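Probable chitinase A (Chromobacterium violaceum, PDB 4TX8) probably cleaves chitin as a family 18 glycoside hydrolase with endochitinase activity, and also carries a small carbohydrate-binding module likely to hold chitin. Local coordinates at residues A[289-294]-A[321-326]; A[345-350]-A[368-373]; A[147-152]-A[204-209]; A[198-203]-A[236-241]. All coordinates share one frame; numbering follows the deposited sequence.

Interaction 1: A[289-294]-A[321-326]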
loop_
_atom_site.group_PDB
_atom_site.type_symbol
_atom_site.label_atom_id
_atom_site.label_comp_id
_atom_site.label_asym_id
_atom_site.label_seq_id
_atom_site.Cartn_x
_atom_site.Cartn_y
_atom_site.Cartn_z
ATOM N N ILE A 289 8.770 4.135 -2.681
ATOM C CA ILE A 289 8.583 2.709 -2.882
ATOM C C ILE A 289 8.337 2.058 -1.531
ATOM O O ILE A 289 9.104 2.245 -0.588
ATOM C CB ILE A 289 9.785 2.040 -3.587
ATOM C CG1 ILE A 289 9.575 0.523 -3.644
ATOM C CG2 ILE A 289 11.102 2.387 -2.894
ATOM C CD1 ILE A 289 10.616 -0.215 -4.450
ATOM N N HIS A 290 7.234 1.328 -1.428
ATOM C CA HIS A 290 6.939 0.577 -0.219
ATOM C C HIS A 290 6.797 -0.896 -0.565
ATOM O O HIS A 290 5.727 -1.365 -0.963
ATOM C CB HIS A 290 5.681 1.109 0.470
ATOM C CG HIS A 290 4.655 1.660 -0.471
ATOM N ND1 HIS A 290 4.088 0.911 -1.478
ATOM C CD2 HIS A 290 4.083 2.886 -0.544
ATOM C CE1 HIS A 290 3.214 1.654 -2.139
ATOM N NE2 HIS A 290 3.191 2.855 -1.591
ATOM N N VAL A 291 7.906 -1.612 -0.429
ATOM C CA VAL A 291 7.958 -3.032 -0.725
ATOM C C VAL A 291 6.995 -3.790 0.186
ATOM O O VAL A 291 6.827 -3.453 1.357
ATOM C CB VAL A 291 9.402 -3.569 -0.578
ATOM C CG1 VAL A 291 9.426 -5.079 -0.395
ATOM C CG2 VAL A 291 10.233 -3.163 -1.785
ATOM N N GLN A 292 6.331 -4.793 -0.374
ATOM C CA GLN A 292 5.434 -5.635 0.398
ATOM C C GLN A 292 6.240 -6.698 1.138
ATOM O O GLN A 292 6.772 -7.626 0.536
ATOM C CB GLN A 292 4.379 -6.267 -0.517
ATOM C CG GLN A 292 3.462 -5.231 -1.178
ATOM C CD GLN A 292 2.634 -5.791 -2.326
ATOM O OE1 GLN A 292 2.769 -6.953 -2.699
ATOM N NE2 GLN A 292 1.765 -4.959 -2.887
ATOM N N TYR A 293 6.345 -6.543 2.450
ATOM C CA TYR A 293 7.063 -7.516 3.260
ATOM C C TYR A 293 6.096 -8.545 3.828
ATOM O O TYR A 293 6.093 -8.817 5.030
ATOM C CB TYR A 293 7.839 -6.815 4.374
ATOM C CG TYR A 293 8.886 -5.870 3.839
ATOM C CD1 TYR A 293 10.119 -6.343 3.411
ATOM C CD2 TYR A 293 8.640 -4.506 3.748
ATOM C CE1 TYR A 293 11.081 -5.481 2.908
ATOM C CE2 TYR A 293 9.593 -3.640 3.249
ATOM C CZ TYR A 293 10.812 -4.131 2.833
ATOM O OH TYR A 293 11.761 -3.265 2.337
ATOM N N TYR A 294 5.267 -9.110 2.956
ATOM C CA TYR A 294 4.360 -10.177 3.366
ATOM C C TYR A 294 4.114 -11.168 2.238
ATOM O O TYR A 294 4.396 -10.880 1.072
ATOM C CB TYR A 294 3.025 -9.608 3.869
ATOM C CG TYR A 294 2.418 -8.481 3.049
ATOM C CD1 TYR A 294 2.828 -7.165 3.236
ATOM C CD2 TYR A 294 1.411 -8.725 2.120
ATOM C CE1 TYR A 294 2.273 -6.130 2.509
ATOM C CE2 TYR A 294 0.845 -7.691 1.387
ATOM C CZ TYR A 294 1.285 -6.398 1.588
ATOM O OH TYR A 294 0.738 -5.360 0.872
ATOM N N LYS A 321 16.840 -0.671 4.760
ATOM C CA LYS A 321 18.263 -0.353 4.656
ATOM C C LYS A 321 18.808 -0.691 3.275
ATOM O O LYS A 321 19.540 0.098 2.687
ATOM C CB LYS A 321 19.075 -1.096 5.717
ATOM C CG LYS A 321 19.080 -0.429 7.076
ATOM C CD LYS A 321 19.916 -1.221 8.067
ATOM C CE LYS A 321 21.366 -1.300 7.624
ATOM N NZ LYS A 321 22.196 -2.051 8.603
ATOM N N MET A 322 18.446 -1.861 2.760
ATOM C CA MET A 322 18.926 -2.287 1.449
ATOM C C MET A 322 18.546 -1.287 0.360
ATOM O O MET A 322 19.344 -0.995 -0.530
ATOM C CB MET A 322 18.388 -3.677 1.106
ATOM C CG MET A 322 18.970 -4.785 1.971
ATOM S SD MET A 322 18.383 -6.423 1.517
ATOM C CE MET A 322 19.041 -6.573 -0.146
ATOM N N LEU A 323 17.335 -0.745 0.448
ATOM C CA LEU A 323 16.862 0.213 -0.547
ATOM C C LEU A 323 17.551 1.568 -0.411
ATOM O O LEU A 323 17.713 2.288 -1.394
ATOM C CB LEU A 323 15.346 0.382 -0.444
ATOM C CG LEU A 323 14.535 -0.761 -1.057
ATOM C CD1 LEU A 323 13.071 -0.655 -0.672
ATOM C CD2 LEU A 323 14.690 -0.761 -2.570
ATOM N N ILE A 324 17.966 1.907 0.805
ATOM C CA ILE A 324 18.602 3.199 1.047
ATOM C C ILE A 324 20.119 3.152 0.852
ATOM O O ILE A 324 20.689 4.042 0.220
ATOM C CB ILE A 324 18.277 3.722 2.462
ATOM C CG1 ILE A 324 16.762 3.896 2.616
ATOM C CG2 ILE A 324 18.995 5.039 2.729
ATOM C CD1 ILE A 324 16.321 4.271 4.015
ATOM N N GLU A 325 20.774 2.122 1.382
ATOM C CA GLU A 325 22.232 2.018 1.260
ATOM C C GLU A 325 22.648 1.487 -0.104
ATOM O O GLU A 325 23.719 1.815 -0.611
ATOM C CB GLU A 325 22.825 1.100 2.337
ATOM C CG GLU A 325 22.149 1.135 3.689
ATOM C CD GLU A 325 22.587 2.290 4.551
ATOM O OE1 GLU A 325 23.198 3.244 4.023
ATOM O OE2 GLU A 325 22.312 2.239 5.769
ATOM N N GLY A 326 21.801 0.648 -0.688
ATOM C CA GLY A 326 22.163 -0.053 -1.903
ATOM C C GLY A 326 22.732 -1.417 -1.567
ATOM O O GLY A 326 23.039 -1.700 -0.409
#

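Interaction 2: A[345-350]-A[368-373]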
loop_
_atom_site.group_PDB
_atom_site.type_symbol
_atom_site.label_atom_id
_atom_site.label_comp_id
_atom_site.label_asym_id
_atom_site.label_seq_id
_atom_site.Cartn_x
_atom_site.Cartn_y
_atom_site.Cartn_z
ATOM N N VAL A 345 11.522 5.929 0.557
ATOM C CA VAL A 345 11.399 4.555 1.021
ATOM C C VAL A 345 10.440 4.420 2.202
ATOM O O VAL A 345 10.504 5.179 3.171
ATOM C CB VAL A 345 12.778 3.979 1.418
ATOM C CG1 VAL A 345 12.652 2.524 1.848
ATOM C CG2 VAL A 345 13.762 4.105 0.256
ATOM N N ALA A 346 9.544 3.446 2.094
ATOM C CA ALA A 346 8.637 3.083 3.172
ATOM C C ALA A 346 8.538 1.562 3.196
ATOM O O ALA A 346 9.036 0.901 2.285
ATOM C CB ALA A 346 7.271 3.724 2.969
ATOM N N PHE A 347 7.919 0.991 4.225
ATOM C CA PHE A 347 7.715 -0.455 4.214
ATOM C C PHE A 347 6.235 -0.834 4.261
ATOM O O PHE A 347 5.434 -0.195 4.944
ATOM C CB PHE A 347 8.492 -1.135 5.354
ATOM C CG PHE A 347 8.209 -0.592 6.734
ATOM C CD1 PHE A 347 7.076 -0.980 7.435
ATOM C CD2 PHE A 347 9.119 0.249 7.357
ATOM C CE1 PHE A 347 6.833 -0.506 8.715
ATOM C CE2 PHE A 347 8.884 0.726 8.639
ATOM C CZ PHE A 347 7.739 0.349 9.318
ATOM N N GLY A 348 5.886 -1.873 3.505
ATOM C CA GLY A 348 4.515 -2.344 3.410
ATOM C C GLY A 348 4.244 -3.593 4.229
ATOM O O GLY A 348 4.986 -4.576 4.157
ATOM N N VAL A 349 3.164 -3.552 5.003
ATOM C CA VAL A 349 2.797 -4.638 5.907
ATOM C C VAL A 349 1.292 -4.914 5.806
ATOM O O VAL A 349 0.549 -4.089 5.284
ATOM C CB VAL A 349 3.163 -4.291 7.366
ATOM C CG1 VAL A 349 4.681 -4.194 7.537
ATOM C CG2 VAL A 349 2.497 -2.983 7.771
ATOM N N PRO A 350 0.837 -6.083 6.286
ATOM C CA PRO A 350 -0.612 -6.322 6.365
ATOM C C PRO A 350 -1.233 -5.507 7.494
ATOM O O PRO A 350 -0.568 -5.302 8.507
ATOM C CB PRO A 350 -0.711 -7.826 6.656
ATOM C CG PRO A 350 0.627 -8.386 6.265
ATOM C CD PRO A 350 1.610 -7.304 6.570
ATOM N N LYS A 368 8.554 0.137 16.504
ATOM C CA LYS A 368 9.958 -0.184 16.753
ATOM C C LYS A 368 10.806 -0.007 15.500
ATOM O O LYS A 368 11.902 0.549 15.558
ATOM C CB LYS A 368 10.102 -1.614 17.273
ATOM C CG LYS A 368 9.992 -1.754 18.783
ATOM C CD LYS A 368 10.024 -3.220 19.190
ATOM C CE LYS A 368 11.158 -3.960 18.493
ATOM N NZ LYS A 368 11.017 -5.438 18.605
ATOM N N ALA A 369 10.297 -0.484 14.367
ATOM C CA ALA A 369 11.009 -0.352 13.100
ATOM C C ALA A 369 11.160 1.117 12.704
ATOM O O ALA A 369 12.204 1.527 12.196
ATOM C CB ALA A 369 10.293 -1.131 12.000
ATOM N N LEU A 370 10.120 1.909 12.950
ATOM C CA LEU A 370 10.144 3.330 12.613
ATOM C C LEU A 370 11.177 4.111 13.421
ATOM O O LEU A 370 12.007 4.817 12.852
ATOM C CB LEU A 370 8.762 3.952 12.815
ATOM C CG LEU A 370 7.710 3.625 11.754
ATOM C CD1 LEU A 370 6.362 4.210 12.151
ATOM C CD2 LEU A 370 8.149 4.140 10.388
ATOM N N THR A 371 11.117 3.994 14.746
ATOM C CA THR A 371 12.045 4.720 15.609
ATOM C C THR A 371 13.487 4.269 15.384
ATOM O O THR A 371 14.413 5.074 15.465
ATOM C CB THR A 371 11.692 4.552 17.099
ATOM O OG1 THR A 371 11.855 3.180 17.484
ATOM C CG2 THR A 371 10.258 4.988 17.357
ATOM N N CYS A 372 13.670 2.982 15.097
ATOM C CA CYS A 372 14.993 2.452 14.785
ATOM C C CYS A 372 15.542 3.108 13.526
ATOM O O CYS A 372 16.677 3.583 13.506
ATOM C CB CYS A 372 14.945 0.931 14.609
ATOM S SG CYS A 372 16.503 0.186 14.058
ATOM N N LEU A 373 14.726 3.141 12.479
ATOM C CA LEU A 373 15.128 3.753 11.220
ATOM C C LEU A 373 15.357 5.259 11.355
ATOM O O LEU A 373 16.328 5.789 10.817
ATOM C CB LEU A 373 14.080 3.475 10.139
ATOM C CG LEU A 373 14.083 2.066 9.536
ATOM C CD1 LEU A 373 12.785 1.782 8.790
ATOM C CD2 LEU A 373 15.275 1.884 8.610
#

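Interaction 3: A[147-152]-A[204-209]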
loop_
_atom_site.group_PDB
_atom_site.type_symbol
_atom_site.label_atom_id
_atom_site.label_comp_id
_atom_site.label_asym_id
_atom_site.label_seq_id
_atom_site.Cartn_x
_atom_site.Cartn_y
_atom_site.Cartn_z
ATOM N N GLY A 147 -2.553 -2.567 -23.727
ATOM C CA GLY A 147 -1.880 -1.403 -23.189
ATOM C C GLY A 147 -2.890 -0.464 -22.561
ATOM O O GLY A 147 -2.570 0.265 -21.627
ATOM N N ASN A 148 -4.119 -0.496 -23.071
ATOM C CA ASN A 148 -5.202 0.329 -22.544
ATOM C C ASN A 148 -5.528 0.048 -21.081
ATOM O O ASN A 148 -5.558 -1.102 -20.647
ATOM C CB ASN A 148 -6.471 0.140 -23.381
ATOM C CG ASN A 148 -6.453 0.950 -24.663
ATOM O OD1 ASN A 148 -5.905 0.517 -25.676
ATOM N ND2 ASN A 148 -7.060 2.132 -24.626
ATOM N N VAL A 149 -5.781 1.119 -20.335
ATOM C CA VAL A 149 -6.217 1.033 -18.950
ATOM C C VAL A 149 -7.550 1.760 -18.797
ATOM O O VAL A 149 -7.765 2.801 -19.413
ATOM C CB VAL A 149 -5.173 1.653 -17.989
ATOM C CG1 VAL A 149 -5.695 1.678 -16.556
ATOM C CG2 VAL A 149 -3.856 0.898 -18.067
ATOM N N SER A 150 -8.449 1.210 -17.987
ATOM C CA SER A 150 -9.701 1.888 -17.691
ATOM C C SER A 150 -9.944 1.961 -16.188
ATOM O O SER A 150 -9.285 1.274 -15.408
ATOM C CB SER A 150 -10.870 1.185 -18.382
ATOM O OG SER A 150 -10.997 -0.146 -17.920
ATOM N N PHE A 151 -10.889 2.805 -15.790
ATOM C CA PHE A 151 -11.299 2.895 -14.395
ATOM C C PHE A 151 -12.808 3.030 -14.288
ATOM O O PHE A 151 -13.414 3.855 -14.971
ATOM C CB PHE A 151 -10.628 4.079 -13.696
ATOM C CG PHE A 151 -11.110 4.294 -12.291
ATOM C CD1 PHE A 151 -10.702 3.448 -11.267
ATOM C CD2 PHE A 151 -11.979 5.330 -11.992
ATOM C CE1 PHE A 151 -11.147 3.634 -9.969
ATOM C CE2 PHE A 151 -12.430 5.524 -10.699
ATOM C CZ PHE A 151 -12.012 4.671 -9.683
ATOM N N THR A 152 -13.408 2.218 -13.426
ATOM C CA THR A 152 -14.839 2.296 -13.175
ATOM C C THR A 152 -15.111 2.259 -11.675
ATOM O O THR A 152 -14.692 1.334 -10.980
ATOM C CB THR A 152 -15.600 1.155 -13.862
ATOM O OG1 THR A 152 -15.180 1.057 -15.229
ATOM C CG2 THR A 152 -17.098 1.411 -13.808
ATOM N N TYR A 204 -3.617 8.955 -18.891
ATOM C CA TYR A 204 -3.674 10.408 -18.911
ATOM C C TYR A 204 -5.126 10.865 -18.862
ATOM O O TYR A 204 -5.465 11.794 -18.135
ATOM C CB TYR A 204 -2.977 10.963 -20.154
ATOM C CG TYR A 204 -3.069 12.465 -20.289
ATOM C CD1 TYR A 204 -2.229 13.300 -19.565
ATOM C CD2 TYR A 204 -3.996 13.048 -21.141
ATOM C CE1 TYR A 204 -2.311 14.677 -19.686
ATOM C CE2 TYR A 204 -4.087 14.417 -21.270
ATOM C CZ TYR A 204 -3.242 15.228 -20.541
ATOM O OH TYR A 204 -3.330 16.594 -20.670
ATOM N N GLY A 205 -5.980 10.194 -19.628
ATOM C CA GLY A 205 -7.400 10.498 -19.634
ATOM C C GLY A 205 -8.051 10.285 -18.279
ATOM O O GLY A 205 -8.871 11.091 -17.840
ATOM N N ILE A 206 -7.682 9.198 -17.610
ATOM C CA ILE A 206 -8.257 8.871 -16.310
ATOM C C ILE A 206 -7.819 9.873 -15.245
ATOM O O ILE A 206 -8.650 10.422 -14.519
ATOM C CB ILE A 206 -7.871 7.446 -15.863
ATOM C CG1 ILE A 206 -8.440 6.411 -16.839
ATOM C CG2 ILE A 206 -8.362 7.179 -14.448
ATOM C CD1 ILE A 206 -7.944 4.998 -16.602
ATOM N N LEU A 207 -6.513 10.111 -15.164
ATOM C CA LEU A 207 -5.956 11.023 -14.169
ATOM C C LEU A 207 -6.524 12.434 -14.309
ATOM O O LEU A 207 -6.908 13.055 -13.318
ATOM C CB LEU A 207 -4.427 11.061 -14.276
ATOM C CG LEU A 207 -3.609 10.143 -13.363
ATOM C CD1 LEU A 207 -4.202 8.744 -13.281
ATOM C CD2 LEU A 207 -2.166 10.078 -13.843
ATOM N N THR A 208 -6.588 12.933 -15.539
ATOM C CA THR A 208 -7.075 14.287 -15.780
ATOM C C THR A 208 -8.574 14.403 -15.504
ATOM O O THR A 208 -9.047 15.446 -15.054
ATOM C CB THR A 208 -6.784 14.750 -17.224
ATOM O OG1 THR A 208 -7.348 13.818 -18.155
ATOM C CG2 THR A 208 -5.286 14.848 -17.460
ATOM N N GLN A 209 -9.315 13.328 -15.761
ATOM C CA GLN A 209 -10.756 13.329 -15.527
ATOM C C GLN A 209 -11.100 13.323 -14.040
ATOM O O GLN A 209 -11.934 14.103 -13.584
ATOM C CB GLN A 209 -11.417 12.126 -16.204
ATOM C CG GLN A 209 -12.930 12.074 -16.017
ATOM C CD GLN A 209 -13.544 10.773 -16.505
ATOM O OE1 GLN A 209 -12.858 9.924 -17.077
ATOM N NE2 GLN A 209 -14.842 10.609 -16.276
#

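Interaction 4: A[198-203]-A[236-241]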
loop_
_atom_site.group_PDB
_atom_site.type_symbol
_atom_site.label_atom_id
_atom_site.label_comp_id
_atom_site.label_asym_id
_atom_site.label_seq_id
_atom_site.Cartn_x
_atom_site.Cartn_y
_atom_site.Cartn_z
ATOM N N ASN A 198 -0.980 3.396 -25.802
ATOM C CA ASN A 198 -2.317 3.180 -25.253
ATOM C C ASN A 198 -2.313 3.318 -23.734
ATOM O O ASN A 198 -3.232 3.888 -23.146
ATOM C CB ASN A 198 -2.855 1.803 -25.649
ATOM C CG ASN A 198 -3.220 1.717 -27.119
ATOM O OD1 ASN A 198 -3.426 2.733 -27.781
ATOM N ND2 ASN A 198 -3.311 0.498 -27.634
ATOM N N PHE A 199 -1.263 2.790 -23.112
ATOM C CA PHE A 199 -1.042 2.914 -21.674
ATOM C C PHE A 199 -0.993 4.377 -21.269
ATOM O O PHE A 199 -1.745 4.822 -20.403
ATOM C CB PHE A 199 0.258 2.198 -21.285
ATOM C CG PHE A 199 0.584 2.244 -19.813
ATOM C CD1 PHE A 199 1.318 3.295 -19.281
ATOM C CD2 PHE A 199 0.194 1.214 -18.972
ATOM C CE1 PHE A 199 1.636 3.331 -17.936
ATOM C CE2 PHE A 199 0.508 1.242 -17.626
ATOM C CZ PHE A 199 1.234 2.303 -17.107
ATOM N N VAL A 200 -0.103 5.120 -21.916
ATOM C CA VAL A 200 0.106 6.528 -21.609
ATOM C C VAL A 200 -1.165 7.349 -21.813
ATOM O O VAL A 200 -1.600 8.065 -20.910
ATOM C CB VAL A 200 1.240 7.113 -22.472
ATOM C CG1 VAL A 200 1.255 8.625 -22.383
ATOM C CG2 VAL A 200 2.581 6.530 -22.043
ATOM N N ASN A 201 -1.764 7.232 -22.994
ATOM C CA ASN A 201 -2.938 8.028 -23.336
ATOM C C ASN A 201 -4.149 7.732 -22.452
ATOM O O ASN A 201 -4.797 8.656 -21.965
ATOM C CB ASN A 201 -3.310 7.822 -24.806
ATOM C CG ASN A 201 -2.267 8.385 -25.757
ATOM O OD1 ASN A 201 -1.475 9.253 -25.387
ATOM N ND2 ASN A 201 -2.267 7.895 -26.991
ATOM N N SER A 202 -4.458 6.455 -22.240
ATOM C CA SER A 202 -5.653 6.108 -21.475
ATOM C C SER A 202 -5.518 6.524 -20.007
ATOM O O SER A 202 -6.475 7.025 -19.415
ATOM C CB SER A 202 -5.963 4.609 -21.583
ATOM O OG SER A 202 -4.954 3.814 -20.987
ATOM N N LEU A 203 -4.335 6.334 -19.424
ATOM C CA LEU A 203 -4.104 6.738 -18.036
ATOM C C LEU A 203 -4.131 8.255 -17.884
ATOM O O LEU A 203 -4.603 8.779 -16.873
ATOM C CB LEU A 203 -2.775 6.190 -17.520
ATOM C CG LEU A 203 -2.844 4.841 -16.807
ATOM C CD1 LEU A 203 -1.451 4.378 -16.438
ATOM C CD2 LEU A 203 -3.727 4.933 -15.566
ATOM N N VAL A 236 9.078 1.697 -17.734
ATOM C CA VAL A 236 9.807 2.910 -17.377
ATOM C C VAL A 236 9.541 4.017 -18.393
ATOM O O VAL A 236 9.281 5.164 -18.029
ATOM C CB VAL A 236 11.323 2.654 -17.286
ATOM C CG1 VAL A 236 12.082 3.965 -17.140
ATOM C CG2 VAL A 236 11.632 1.722 -16.124
ATOM N N SER A 237 9.600 3.657 -19.670
ATOM C CA SER A 237 9.334 4.603 -20.747
ATOM C C SER A 237 7.903 5.124 -20.677
ATOM O O SER A 237 7.656 6.314 -20.869
ATOM C CB SER A 237 9.595 3.950 -22.106
ATOM O OG SER A 237 9.300 4.841 -23.166
ATOM N N ALA A 238 6.967 4.226 -20.391
ATOM C CA ALA A 238 5.554 4.584 -20.321
ATOM C C ALA A 238 5.277 5.565 -19.187
ATOM O O ALA A 238 4.567 6.553 -19.374
ATOM C CB ALA A 238 4.702 3.337 -20.159
ATOM N N VAL A 239 5.840 5.294 -18.014
ATOM C CA VAL A 239 5.615 6.155 -16.858
ATOM C C VAL A 239 6.238 7.534 -17.086
ATOM O O VAL A 239 5.632 8.555 -16.769
ATOM C CB VAL A 239 6.170 5.518 -15.565
ATOM C CG1 VAL A 239 6.047 6.478 -14.397
ATOM C CG2 VAL A 239 5.425 4.225 -15.260
ATOM N N LYS A 240 7.436 7.557 -17.664
ATOM C CA LYS A 240 8.106 8.812 -17.999
ATOM C C LYS A 240 7.289 9.664 -18.971
ATOM O O LYS A 240 7.193 10.882 -18.806
ATOM C CB LYS A 240 9.485 8.536 -18.594
ATOM C CG LYS A 240 10.519 8.074 -17.586
ATOM C CD LYS A 240 11.748 7.540 -18.300
ATOM C CE LYS A 240 12.979 8.394 -18.035
ATOM N NZ LYS A 240 13.512 8.198 -16.659
ATOM N N GLN A 241 6.707 9.022 -19.982
ATOM C CA GLN A 241 5.899 9.724 -20.980
ATOM C C GLN A 241 4.614 10.254 -20.359
ATOM O O GLN A 241 4.181 11.366 -20.656
ATOM C CB GLN A 241 5.570 8.807 -22.160
ATOM C CG GLN A 241 6.756 8.502 -23.066
ATOM C CD GLN A 241 6.396 7.559 -24.202
ATOM O OE1 GLN A 241 7.014 6.508 -24.372
ATOM N NE2 GLN A 241 5.396 7.936 -24.989
#

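Interaction 1: A[289-294]-A[321-326]
Leu323 meets Val291, Ile289 and Tyr293 in a buried apolar contact between an inner strand and an outer helix of the GH18 (beta/alpha)8 barrel. One methyl does the work on the helix side: CD1 of Leu323. Leu323 CD1 lies 3.9 Å from Val291 CG2. It is looser against Ile289, with Leu323 CD1 4.3 Å from Ile289 CG2. The side chains of Val291 and Leu323 meet at a slant. Val291 uses both of its branches. With CG1 anti to the backbone N (chi1 160°), CG2 is left to face the helix. CG1 instead lies over one face of the Tyr293 ring, toward its rim. Tyr293 comes at Leu323 from the opposite direction, and Tyr293 OH ends 4.2 Å from Leu323 CD1. No hydrogen bond joins the two segments. On the same strand, Gln292 bonds Asp218, a calcium ligand. Strand 288-292 runs between the parallel strands 251-254 and 345-350. Helix 313-325 packs outside it and also reaches the next strand, where Ile324 touches Val345.

Interaction 2: A[345-350]-A[368-373]
Phe347 carries the whole strand side of this contact, reaching from strand 345-350 to Ala369, Leu370 and Leu373 of helix 363-375. Its CB leaves the strand toward the helix. The same atom packs against CE2 of the Tyr293 ring. CG then sits between the backbone N and the carbonyl carbon (chi1 55°), a crowded position that carries the ring out toward the helix. The far end of the ring makes the contact. Phe347 CE2 lies 3.9 Å from Leu370 CD2. Phe347 CE2 is also 4.0 Å from Leu373 CD1, and this methyl comes at the ring edge, near its plane. At the tip, Phe347 CZ meets Ala369 CB at 4.0 Å and also touches the CD2 methyl of Leu370. Ala369 CB and Leu370 CD2 both come at the ring obliquely. Ala369 and Leu373 are one helical turn apart, joined by the bond from Leu373 N to Ala369 O. The ring end therefore has methyl groups from two successive turns around it. The contact is entirely apolar. On the same helix, Cys372 forms a disulfide with Cys379.

The axes of segments 345-350 and 368-373 are nearly antiparallel, at 166°, and approach to 10.9 Å. This is the strand-to-helix packing of a beta-alpha-beta crossover in the barrel wall. Strand 345-350 pairs in parallel with strands 288-292 and 393-397. Helix 363-375 leads from it to strand 393-397, where Leu370 touches Val394. The preceding helix, 313-325, also reaches the ring through Leu316 and Ser320.

Interaction 3: A[147-152]-A[204-209]
The backbone from Asn148 to Thr152 is extended and passes beside helix 193-210, with the CA atoms of Phe151 and Ile206 7.0 Å apart. Within the GH18 (beta/alpha)8 barrel, strand 149-150 is the short return arm of a beta hairpin. It pairs antiparallel with barrel strand 135-143. Gly147, with positive phi, lies in the turn between the two arms. Ile206 makes all the contacts from the helix side. Its CG1 arm is extended (chi2 171°) and sets CD1 directly against the hairpin backbone. Ile206 CD1 is 3.6 Å from Val149 O. On the next peptide group, Ile206 CD1 is 3.8 Å from Phe151 N. A methyl thus packs on two successive peptide groups, and no hydrogen bond crosses the contact. Val149 adds a side-chain touch. Val149 CG1 lies 4.0 Å from Ile206 CD1, and the two side chains cross at about a right angle. Phe151 starts toward the helix, but its ring leads away and meets Tyr210 edge-to-face. Val149 and Phe151 also touch Ala141 and Val138 of strand 135-143. The contact lies away from the metal sites and is structural packing. The second branch of Ile206 completes it, with Ile206 CG2 3.9 Å from Phe151 CB.

Interaction 4: A[198-203]-A[236-241]
Ala238 is met from across the helix interface by both Phe199 and Val200. Phe199 CD1 lies 3.5 Å from Ala238 CB, and the neighbouring ring atom CE1 also touches that methyl. The approach to the ring is oblique. Val200 uses its CG2 branch, and Val200 CG2 rests 3.3 Å from Ala238 O. Val200 CG2 is also 3.8 Å from Gln241 CB, one turn further along. There the side chains of Val200 and Gln241 cross at about a right angle. The small side chain of Ala238 is consistent with the close approach: the axes of the short segments 198-203 and 236-241 come within 9.0 Å, crossing at -33°.

A second shell surrounds these groups. The CG of Phe199 stands anti to the backbone N (chi1 -179°), which turns the ring toward helix 230-246, and Leu203 CD1 covers one ring face toward the rim. Gln241 is held at both ends of its amide. Gln241 OE1 accepts from Ser237 OG at 3.1 Å, in the carbonyl plane and on a lone pair. Its NE2 bonds Gln197, so a polar link spans the two helices beside the apolar patch. Within helix 193-210, Ser202 OG donates to Asn198 O at 2.8 Å. Ser202 N reaches the same oxygen from the opposite face of its plane.

These are successive outer helices of the barrel. Helix 193-210 joins strand 176-182 to strand 214-218, and helix 230-246 leads on to strand 251-254. Phe199 and Leu203 both touch Leu181 of strand 176-182, while Leu203 also touches Leu242 of helix 230-246.

The four contacts form two pairs in the wall of one barrel. Interactions 1 and 2 have centres about 10 Å apart and lie on adjacent strands of the sheet, 288-292 and 345-350, where Gly348 N bonds Val291 O at 2.8 Å. Interactions 3 and 4 are also about 10 Å apart between centres and share helix 193-210. Val149 N bonds Ser202 OG there at 2.9 Å. Interactions 2 and 3 lie on opposite sides of the chain's centre. Calcium is bound at Asp218, Glu220 and Ala255. The first two belong to the DxxDxDxE motif, the catalytic signature of family 18, so the calcium probably marks the active site. Interaction 1 comes near the calcium ion, with the Val291 side chain about 8 Å away.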